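Local coordinates for histidine-containing phosphotransfer protein (Zea mays, PDB 1WN0), which probably relays phosphoryl groups between cytokinin sensor histidine kinases and B-type response regulators in a multistep phosphorelay, at residues D52-I57 with H80-S85; F96-F101 with A118-E123. All coordinates share one frame; numbering follows the deposited sequence.

Interaction 1 of 2, residues D52-I57 with H80-S85; sequences DDADRI and HQLKGS
Asp53 meets Ser85, Ala54 meets Leu82, and Ile57 meets both Gln81 and Leu82 where helices 42-64 and 72-88 run antiparallel as neighbours in the four-helix bundle of this HPt protein. The axes of the two segments approach to 9.6 Å with an angle of 159° between their directions. Helix 72-88 carries His80, the predicted phosphohistidine, whose side chain takes no part in this contact.

Asp53 can be followed outward. Its CB lies 3.7 Å from Ser85 OG, a plain packing contact. CG then stands beside the backbone N, anti to the carbonyl carbon (chi1 -73°), which carries the carboxylate along the margin of the interface. There OD2 accepts a 2.9 Å hydrogen bond from a water that is also bonded to Ser85 OG, 2.7 Å away, so the two helices are joined through solvent. OD1 accepts the 2.8 Å hydrogen bond of Arg56 NH2, part of a salt bridge; OD1 lies in the guanidinium plane, while NH2 comes to it from above the carboxylate plane. An alanine here would probably leave the Arg56 guanidinium without this carboxylate and break the water bridge, the water keeping Ser85 OG alone of the two.

Ala54 is small enough to let Leu82 come close, and Leu82 CD1 rests against its CA and CB. Ile57 supplies branched bulk on two fronts: CG2 packs on Leu82 CB, while the longer arm sends CD1 to within 3.8 Å of Gln81 CB. Gln81 suits the exposed margin, apolar at that CB and polar at its tip, where OE1 lies 4.1 Å from Arg56 NH1, near the guanidinium plane.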
# COMPACT_ATOMS: atom_id res chain seq x y z
N ASP A 52 -3.32 3.96 -7.25
CA ASP A 52 -4.62 3.63 -7.81
C ASP A 52 -5.12 2.28 -7.43
O ASP A 52 -6.23 2.16 -7.05
CB ASP A 52 -4.65 3.77 -9.32
CG ASP A 52 -4.20 5.18 -9.77
OD1 ASP A 52 -3.65 5.31 -10.87
OD2 ASP A 52 -4.42 6.17 -9.06
N ASP A 53 -4.28 1.25 -7.48
CA ASP A 53 -4.69 -0.07 -7.04
C ASP A 53 -5.05 -0.08 -5.56
O ASP A 53 -6.11 -0.60 -5.18
CB ASP A 53 -3.58 -1.15 -7.26
CG ASP A 53 -3.35 -1.59 -8.73
OD1 ASP A 53 -4.17 -1.29 -9.61
OD2 ASP A 53 -2.34 -2.32 -9.04
N ALA A 54 -4.17 0.38 -4.71
CA ALA A 54 -4.46 0.31 -3.25
C ALA A 54 -5.84 0.97 -2.92
O ALA A 54 -6.69 0.43 -2.17
CB ALA A 54 -3.35 1.02 -2.45
N ASP A 55 -6.05 2.13 -3.56
CA ASP A 55 -7.22 2.92 -3.36
C ASP A 55 -8.48 2.18 -3.82
O ASP A 55 -9.45 2.10 -3.06
CB ASP A 55 -7.11 4.31 -4.00
CG ASP A 55 -8.23 5.23 -3.58
OD1 ASP A 55 -8.28 5.78 -2.42
OD2 ASP A 55 -9.16 5.31 -4.38
N ARG A 56 -8.41 1.51 -4.95
CA ARG A 56 -9.61 0.85 -5.48
C ARG A 56 -9.81 -0.44 -4.59
O ARG A 56 -10.91 -0.77 -4.10
CB ARG A 56 -9.35 0.55 -6.96
CG ARG A 56 -10.41 -0.34 -7.64
CD ARG A 56 -9.97 -1.01 -9.05
NE ARG A 56 -8.51 -1.31 -9.19
CZ ARG A 56 -7.93 -2.50 -8.95
NH1 ARG A 56 -8.66 -3.59 -8.53
NH2 ARG A 56 -6.61 -2.60 -9.10
N ILE A 57 -8.71 -1.14 -4.26
CA ILE A 57 -8.91 -2.38 -3.45
C ILE A 57 -9.51 -2.15 -2.03
O ILE A 57 -10.40 -2.82 -1.60
CB ILE A 57 -7.62 -3.15 -3.36
CG1 ILE A 57 -7.31 -3.71 -4.78
CG2 ILE A 57 -7.79 -4.23 -2.31
CD1 ILE A 57 -5.92 -4.03 -4.91
N HIS A 80 -4.96 -10.15 -0.76
CA HIS A 80 -3.81 -10.72 -1.46
C HIS A 80 -3.27 -9.82 -2.62
O HIS A 80 -2.06 -9.54 -2.67
CB HIS A 80 -4.11 -12.21 -1.96
CG HIS A 80 -2.95 -12.86 -2.65
ND1 HIS A 80 -1.81 -13.28 -1.96
CD2 HIS A 80 -2.71 -13.14 -3.97
CE1 HIS A 80 -0.92 -13.75 -2.83
NE2 HIS A 80 -1.45 -13.69 -4.05
N GLN A 81 -4.17 -9.23 -3.41
CA GLN A 81 -3.81 -8.19 -4.35
C GLN A 81 -3.24 -6.97 -3.70
O GLN A 81 -2.33 -6.35 -4.28
CB GLN A 81 -4.98 -7.74 -5.22
CG GLN A 81 -5.81 -8.90 -5.93
CD GLN A 81 -7.11 -8.34 -6.68
OE1 GLN A 81 -7.18 -7.14 -7.02
NE2 GLN A 81 -8.13 -9.22 -6.91
N LEU A 82 -3.79 -6.54 -2.56
CA LEU A 82 -3.24 -5.35 -1.93
C LEU A 82 -1.84 -5.62 -1.43
O LEU A 82 -0.94 -4.70 -1.47
CB LEU A 82 -4.15 -4.85 -0.79
CG LEU A 82 -3.71 -3.72 0.08
CD1 LEU A 82 -3.37 -2.56 -0.80
CD2 LEU A 82 -4.74 -3.32 0.97
N LYS A 83 -1.63 -6.84 -0.93
CA LYS A 83 -0.30 -7.29 -0.49
C LYS A 83 0.73 -7.21 -1.62
O LYS A 83 1.84 -6.55 -1.42
CB LYS A 83 -0.39 -8.67 0.03
CG LYS A 83 0.86 -9.28 0.57
CD LYS A 83 0.88 -10.82 0.67
CE LYS A 83 2.42 -11.25 0.52
NZ LYS A 83 2.81 -12.67 0.97
N GLY A 84 0.41 -7.80 -2.77
CA GLY A 84 1.34 -7.72 -3.96
C GLY A 84 1.58 -6.28 -4.40
O GLY A 84 2.72 -5.82 -4.71
N SER A 85 0.56 -5.45 -4.35
CA SER A 85 0.75 -4.01 -4.74
C SER A 85 1.66 -3.26 -3.76
O SER A 85 2.54 -2.51 -4.14
CB SER A 85 -0.60 -3.35 -4.81
OG SER A 85 -0.56 -2.03 -5.31
O HOH W 1 0.29 -1.99 -7.86

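Interaction 2 of 2, residues F96-F101 with A118-E123; sequences FTCMQF and AVVRNE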
# COMPACT_ATOMS: atom_id res chain seq x y z
N PHE A 96 2.60 -5.67 5.71
CA PHE A 96 2.47 -6.40 6.96
C PHE A 96 1.06 -6.46 7.44
O PHE A 96 0.60 -7.50 7.87
CB PHE A 96 3.34 -5.81 8.04
CG PHE A 96 3.22 -6.54 9.33
CD1 PHE A 96 2.32 -6.10 10.31
CD2 PHE A 96 3.99 -7.66 9.55
CE1 PHE A 96 2.12 -6.90 11.50
CE2 PHE A 96 3.82 -8.40 10.67
CZ PHE A 96 2.87 -7.99 11.70
N THR A 97 0.34 -5.34 7.39
CA THR A 97 -1.14 -5.42 7.65
C THR A 97 -1.94 -6.42 6.88
O THR A 97 -2.82 -7.10 7.43
CB THR A 97 -1.79 -4.00 7.62
OG1 THR A 97 -1.06 -3.18 8.55
CG2 THR A 97 -3.16 -3.98 8.30
N CYS A 98 -1.68 -6.47 5.59
CA CYS A 98 -2.38 -7.31 4.68
C CYS A 98 -2.25 -8.72 5.16
O CYS A 98 -3.21 -9.48 5.15
CB CYS A 98 -1.81 -7.18 3.32
SG CYS A 98 -2.27 -5.69 2.50
N MET A 99 -1.06 -9.03 5.66
CA MET A 99 -0.78 -10.39 6.15
C MET A 99 -1.56 -10.85 7.39
O MET A 99 -1.69 -12.02 7.61
CB MET A 99 0.78 -10.58 6.34
CG MET A 99 1.60 -10.77 4.87
SD MET A 99 3.30 -10.33 5.28
CE MET A 99 3.76 -12.16 5.93
N GLN A 100 -2.11 -9.93 8.17
CA GLN A 100 -2.91 -10.31 9.37
C GLN A 100 -4.32 -10.64 9.05
O GLN A 100 -5.09 -10.99 9.96
CB GLN A 100 -2.89 -9.17 10.40
CG GLN A 100 -1.45 -8.54 10.45
CD GLN A 100 -0.29 -9.57 10.59
OE1 GLN A 100 -0.45 -10.47 11.37
NE2 GLN A 100 0.91 -9.39 9.89
N PHE A 101 -4.72 -10.49 7.78
CA PHE A 101 -6.13 -10.80 7.35
C PHE A 101 -6.36 -12.30 7.27
O PHE A 101 -7.51 -12.79 7.24
CB PHE A 101 -6.41 -10.17 5.97
CG PHE A 101 -6.95 -8.75 6.03
CD1 PHE A 101 -6.10 -7.70 6.09
CD2 PHE A 101 -8.32 -8.49 6.04
CE1 PHE A 101 -6.59 -6.39 6.08
CE2 PHE A 101 -8.77 -7.27 6.05
CZ PHE A 101 -7.90 -6.19 6.06
N ALA A 118 -9.24 -0.57 8.61
CA ALA A 118 -8.95 0.83 8.99
C ALA A 118 -7.48 1.03 9.24
O ALA A 118 -6.96 2.13 9.05
CB ALA A 118 -9.73 1.21 10.30
N VAL A 119 -6.78 0.02 9.81
CA VAL A 119 -5.35 0.25 10.01
C VAL A 119 -4.71 0.43 8.64
O VAL A 119 -3.86 1.24 8.43
CB VAL A 119 -4.64 -0.96 10.65
CG1 VAL A 119 -3.05 -0.80 10.58
CG2 VAL A 119 -5.06 -1.13 12.08
N VAL A 120 -5.08 -0.45 7.72
CA VAL A 120 -4.47 -0.40 6.35
C VAL A 120 -4.78 0.88 5.57
O VAL A 120 -3.85 1.54 4.91
CB VAL A 120 -4.67 -1.72 5.59
CG1 VAL A 120 -5.83 -1.67 4.67
CG2 VAL A 120 -3.42 -2.06 4.88
N ARG A 121 -6.01 1.32 5.73
CA ARG A 121 -6.44 2.66 5.22
C ARG A 121 -5.61 3.81 5.77
O ARG A 121 -5.10 4.61 4.97
CB ARG A 121 -7.87 2.99 5.55
CG ARG A 121 -8.47 4.18 4.82
CD ARG A 121 -9.96 4.48 5.20
NE ARG A 121 -10.87 3.51 4.59
CZ ARG A 121 -11.47 2.49 5.22
NH1 ARG A 121 -11.26 2.23 6.51
NH2 ARG A 121 -12.29 1.69 4.56
N ASN A 122 -5.39 3.85 7.07
CA ASN A 122 -4.54 4.90 7.62
C ASN A 122 -3.14 4.88 7.13
O ASN A 122 -2.63 5.93 6.74
CB ASN A 122 -4.53 4.90 9.15
CG ASN A 122 -5.90 5.36 9.70
OD1 ASN A 122 -6.54 6.20 9.12
ND2 ASN A 122 -6.36 4.74 10.78
N GLU A 123 -2.52 3.67 7.09
CA GLU A 123 -1.11 3.51 6.68
C GLU A 123 -0.98 3.81 5.16
O GLU A 123 0.03 4.40 4.63
CB GLU A 123 -0.68 2.09 6.94
CG GLU A 123 -0.41 1.79 8.41
CD GLU A 123 -0.23 0.32 8.77
OE1 GLU A 123 0.30 0.02 9.84
OE2 GLU A 123 -0.54 -0.54 8.00
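Thr97 faces Val119, Val120 and Glu123 across the packing of helix 92-99 against helix 110-138, two members of the HPt helical bundle that pass here in opposite directions, with Thr97 nearest Val120 in the backbone register. The threonine works with two chemically different branches. Its hydroxyl stands beside the backbone N and anti to the carbonyl carbon (chi1 -54°), while CG2 lies anti to the N; the first branch is thereby turned to Glu123 and the second to the valines.

Glu123 extends its chain beyond CG to bring the carboxylate to the threonine. Thr97 OG1 donates to Glu123 OE2 at 2.7 Å, meeting it on the syn side and only 18° out of the carboxylate plane, a favourable approach to an acceptor. On the apolar side, Thr97 CG2 sits 3.8 Å from Val120 CB and also touches Val119 CG1. Val119 CG1 is 3.7 Å from Thr97 OG1 as well. Val120 CG2 is 3.7 Å from Thr97 CB, and Cys98 SG touches Val120 CG2 more loosely, at 4.5 Å. A beta-branched valine fits this place because its two methyls diverge, so that CG2 can face Thr97 while CG1 is turned toward Leu82 of helix 72-88.

Away from the valines, Gln100 folds back on its own segment: NE2 donates to Phe96 O at 2.8 Å and lies 3.0 Å above the Phe96 ring, over its centre.

The single hydroxyl proton of Thr97 is given to Glu123 OE2, and the Lys93 carbonyl oxygen of the same helix, also within hydrogen-bonding reach of OG1, competes for a share of it. The negative charge of the carboxylate would probably strengthen the bond to Glu123, and a largely apolar helix interface thus gains one directional polar tie.

From the N terminus, helices 10-19 and 25-34 come before either contact. Helix 42-64 then leads through a short loop into helix 72-88, and interaction 1 closes the hairpin between them. The chain next passes into helix 92-99 and returns along helix 110-138, where interaction 2 closes a second hairpin that holds helix 101-106 within its connection. The two loops follow in series, neither nested nor crossed. They meet in the bundle interior: Leu82 CG of interaction 1 lies 3.4 Å from Cys98 SG of interaction 2, and Leu82 CD2 reaches Val120 CG1 at 4.2 Å. Leu82 is one of the residues that join the two hairpins.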